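Local atomic coordinates of phosphate transporter (Thermotoga maritima MSB8, PDB entry 6L85), a protein that probably imports phosphate across the cell membrane by coupling its uptake to sodium ions, as a bacterial relative of the human SLC20 carriers. Residues Phe324-Ser329 with Thr355-Ala360. Numbering follows the deposited sequence.
With NA (sodium ion), chain S.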
ATOM      1  N   PHE B 324     -16.228 -13.839   6.159  1.00 45.48           N
ATOM      2  CA  PHE B 324     -16.063 -12.390   6.128  1.00 42.22           C
ATOM      3  C   PHE B 324     -16.080 -11.791   7.535  1.00 45.40           C
ATOM      4  O   PHE B 324     -15.193 -11.002   7.899  1.00 39.43           O
ATOM      5  CB  PHE B 324     -17.184 -11.792   5.271  1.00 39.95           C
ATOM      6  CG  PHE B 324     -17.114 -10.291   5.097  1.00 41.89           C
ATOM      7  CD1 PHE B 324     -16.402  -9.736   4.039  1.00 37.07           C
ATOM      8  CD2 PHE B 324     -17.804  -9.437   5.960  1.00 40.77           C
ATOM      9  CE1 PHE B 324     -16.354  -8.356   3.851  1.00 36.75           C
ATOM     10  CE2 PHE B 324     -17.766  -8.066   5.776  1.00 40.96           C
ATOM     11  CZ  PHE B 324     -17.032  -7.523   4.716  1.00 41.07           C
ATOM     12  N   THR B 325     -17.105 -12.146   8.332  1.00 40.49           N
ATOM     13  CA  THR B 325     -17.252 -11.603   9.688  1.00 41.32           C
ATOM     14  C   THR B 325     -16.118 -12.055  10.615  1.00 41.52           C
ATOM     15  O   THR B 325     -15.602 -11.264  11.410  1.00 37.83           O
ATOM     16  CB  THR B 325     -18.624 -12.018  10.246  1.00 42.90           C
ATOM     17  OG1 THR B 325     -19.653 -11.382   9.474  1.00 46.09           O
ATOM     18  CG2 THR B 325     -18.801 -11.613  11.722  1.00 39.36           C
ATOM     19  N   VAL B 326     -15.725 -13.324  10.522  1.00 40.47           N
ATOM     20  CA  VAL B 326     -14.665 -13.873  11.363  1.00 42.26           C
ATOM     21  C   VAL B 326     -13.353 -13.153  11.094  1.00 43.11           C
ATOM     22  O   VAL B 326     -12.626 -12.766  12.019  1.00 41.70           O
ATOM     23  CB  VAL B 326     -14.527 -15.389  11.112  1.00 46.53           C
ATOM     24  CG1 VAL B 326     -13.164 -15.927  11.604  1.00 41.65           C
ATOM     25  CG2 VAL B 326     -15.684 -16.138  11.749  1.00 46.13           C
ATOM     26  N   ASP B 327     -13.031 -12.976   9.813  1.00 42.70           N
ATOM     27  CA  ASP B 327     -11.807 -12.276   9.447  1.00 42.67           C
ATOM     28  C   ASP B 327     -11.829 -10.832   9.907  1.00 40.02           C
ATOM     29  O   ASP B 327     -10.855 -10.345  10.499  1.00 36.97           O
ATOM     30  CB  ASP B 327     -11.608 -12.316   7.938  1.00 39.90           C
ATOM     31  CG  ASP B 327     -11.279 -13.694   7.425  1.00 45.09           C
ATOM     32  OD1 ASP B 327     -10.835 -14.551   8.222  1.00 56.39           O
ATOM     33  OD2 ASP B 327     -11.446 -13.909   6.202  1.00 52.00           O
ATOM     34  N   PHE B 328     -12.913 -10.107   9.600  1.00 39.72           N
ATOM     35  CA  PHE B 328     -12.978  -8.713  10.018  1.00 41.42           C
ATOM     36  C   PHE B 328     -12.755  -8.585  11.519  1.00 43.73           C
ATOM     37  O   PHE B 328     -11.946  -7.756  11.971  1.00 37.34           O
ATOM     38  CB  PHE B 328     -14.317  -8.087   9.629  1.00 38.47           C
ATOM     39  CG  PHE B 328     -14.378  -6.605   9.910  1.00 41.75           C
ATOM     40  CD1 PHE B 328     -14.678  -6.134  11.183  1.00 40.42           C
ATOM     41  CD2 PHE B 328     -14.060  -5.686   8.916  1.00 41.40           C
ATOM     42  CE1 PHE B 328     -14.703  -4.760  11.449  1.00 45.80           C
ATOM     43  CE2 PHE B 328     -14.092  -4.332   9.163  1.00 37.89           C
ATOM     44  CZ  PHE B 328     -14.408  -3.863  10.436  1.00 44.95           C
ATOM     45  N   SER B 329     -13.462  -9.404  12.313  1.00 38.02           N
ATOM     46  CA  SER B 329     -13.368  -9.279  13.766  1.00 37.64           C
ATOM     47  C   SER B 329     -11.985  -9.659  14.268  1.00 37.77           C
ATOM     48  O   SER B 329     -11.464  -9.030  15.196  1.00 38.08           O
ATOM     49  CB  SER B 329     -14.430 -10.152  14.442  1.00 38.68           C
ATOM     50  OG  SER B 329     -15.706  -9.869  13.886  1.00 44.75           O
ATOM     51  N   THR B 355     -16.192 -19.089  17.173  1.00 48.08           N
ATOM     52  CA  THR B 355     -17.219 -19.474  18.140  1.00 53.66           C
ATOM     53  C   THR B 355     -18.271 -18.380  18.278  1.00 54.11           C
ATOM     54  O   THR B 355     -19.442 -18.669  18.545  1.00 53.74           O
ATOM     55  CB  THR B 355     -16.613 -19.819  19.512  1.00 52.51           C
ATOM     56  OG1 THR B 355     -16.297 -18.628  20.233  1.00 59.87           O
ATOM     57  CG2 THR B 355     -15.365 -20.652  19.370  1.00 37.84           C
ATOM     58  N   GLY B 356     -17.887 -17.126  18.051  1.00 48.57           N
ATOM     59  CA  GLY B 356     -18.848 -16.040  18.138  1.00 46.15           C
ATOM     60  C   GLY B 356     -19.826 -15.987  16.976  1.00 50.85           C
ATOM     61  O   GLY B 356     -20.957 -15.516  17.138  1.00 53.48           O
ATOM     62  N   VAL B 357     -19.410 -16.416  15.779  1.00 51.54           N
ATOM     63  CA  VAL B 357     -20.386 -16.436  14.683  1.00 59.88           C
ATOM     64  C   VAL B 357     -21.212 -17.706  14.654  1.00 62.48           C
ATOM     65  O   VAL B 357     -22.138 -17.814  13.838  1.00 66.96           O
ATOM     66  CB  VAL B 357     -19.826 -16.342  13.250  1.00 53.31           C
ATOM     67  CG1 VAL B 357     -19.322 -14.951  12.960  1.00 53.67           C
ATOM     68  CG2 VAL B 357     -18.790 -17.438  12.993  1.00 44.56           C
ATOM     69  N   GLY B 358     -20.900 -18.674  15.490  1.00 64.27           N
ATOM     70  CA  GLY B 358     -21.611 -19.928  15.375  1.00 67.66           C
ATOM     71  C   GLY B 358     -20.648 -20.987  14.882  1.00 72.66           C
ATOM     72  O   GLY B 358     -19.789 -20.736  14.026  1.00 75.97           O
ATOM     73  N   PHE B 359     -20.780 -22.181  15.436  1.00 81.40           N
ATOM     74  CA  PHE B 359     -19.967 -23.317  15.044  1.00 84.62           C
ATOM     75  C   PHE B 359     -20.916 -24.435  14.638  1.00 89.45           C
ATOM     76  O   PHE B 359     -21.730 -24.883  15.456  1.00 87.58           O
ATOM     77  CB  PHE B 359     -19.041 -23.757  16.190  1.00 86.73           C
ATOM     78  CG  PHE B 359     -19.745 -23.953  17.514  1.00 87.95           C
ATOM     79  CD1 PHE B 359     -19.919 -22.886  18.389  1.00 81.13           C
ATOM     80  CD2 PHE B 359     -20.225 -25.206  17.889  1.00 89.87           C
ATOM     81  CE1 PHE B 359     -20.569 -23.063  19.609  1.00 89.68           C
ATOM     82  CE2 PHE B 359     -20.879 -25.392  19.104  1.00 87.49           C
ATOM     83  CZ  PHE B 359     -21.051 -24.320  19.967  1.00 87.63           C
ATOM     84  N   ALA B 360     -20.865 -24.843  13.365  1.00 92.73           N
ATOM     85  CA  ALA B 360     -21.585 -26.057  12.990  1.00 92.10           C
ATOM     86  C   ALA B 360     -21.178 -27.209  13.912  1.00 90.90           C
ATOM     87  O   ALA B 360     -22.037 -27.832  14.544  1.00 92.01           O
ATOM     88  CB  ALA B 360     -21.379 -26.397  11.504  1.00 80.97           C
TER
HETATM   89 NA    NA S 504     -11.454 -14.702   4.138  1.00 51.35          NA
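The back of a sodium-site helix meets the end of a neighbouring membrane helix where V357 packs on T325 and V326. V357 CG1 lies 3.6 Å from T325 CG2, the two side chains running antiparallel alongside one another, while V357 CG2 sits 3.6 Å from V326 CG2, with the V326 side chain nearly perpendicular to that of V357. T325 OG1 stands beside the backbone N (chi1 -66°), which puts CG2 anti to that N and turned to V357; OG1 bonds to the carbonyl of S321 in its own helix. No hydrogen bond joins the segments; the contact is buried and apolar. In this all-helical transporter of the phosphate transporter family it links helix 320-339 to the last turn of helix 346-357, beyond which G358 leaves the helix with positive phi (112°). The V357 carbonyl accepts a bond from R322 NE, a second tie to helix 320-339. On another side of that helix D327 OD2 binds the sodium ion at 2.2 Å, sharing it with T29, S247 and the Q243 carbonyl. S329 OG, 30° off the carbonyl plane, bonds to T325 O at 2.8 Å; the same oxygen accepts the ordinary helix bond from S329 N, so two donors grip it.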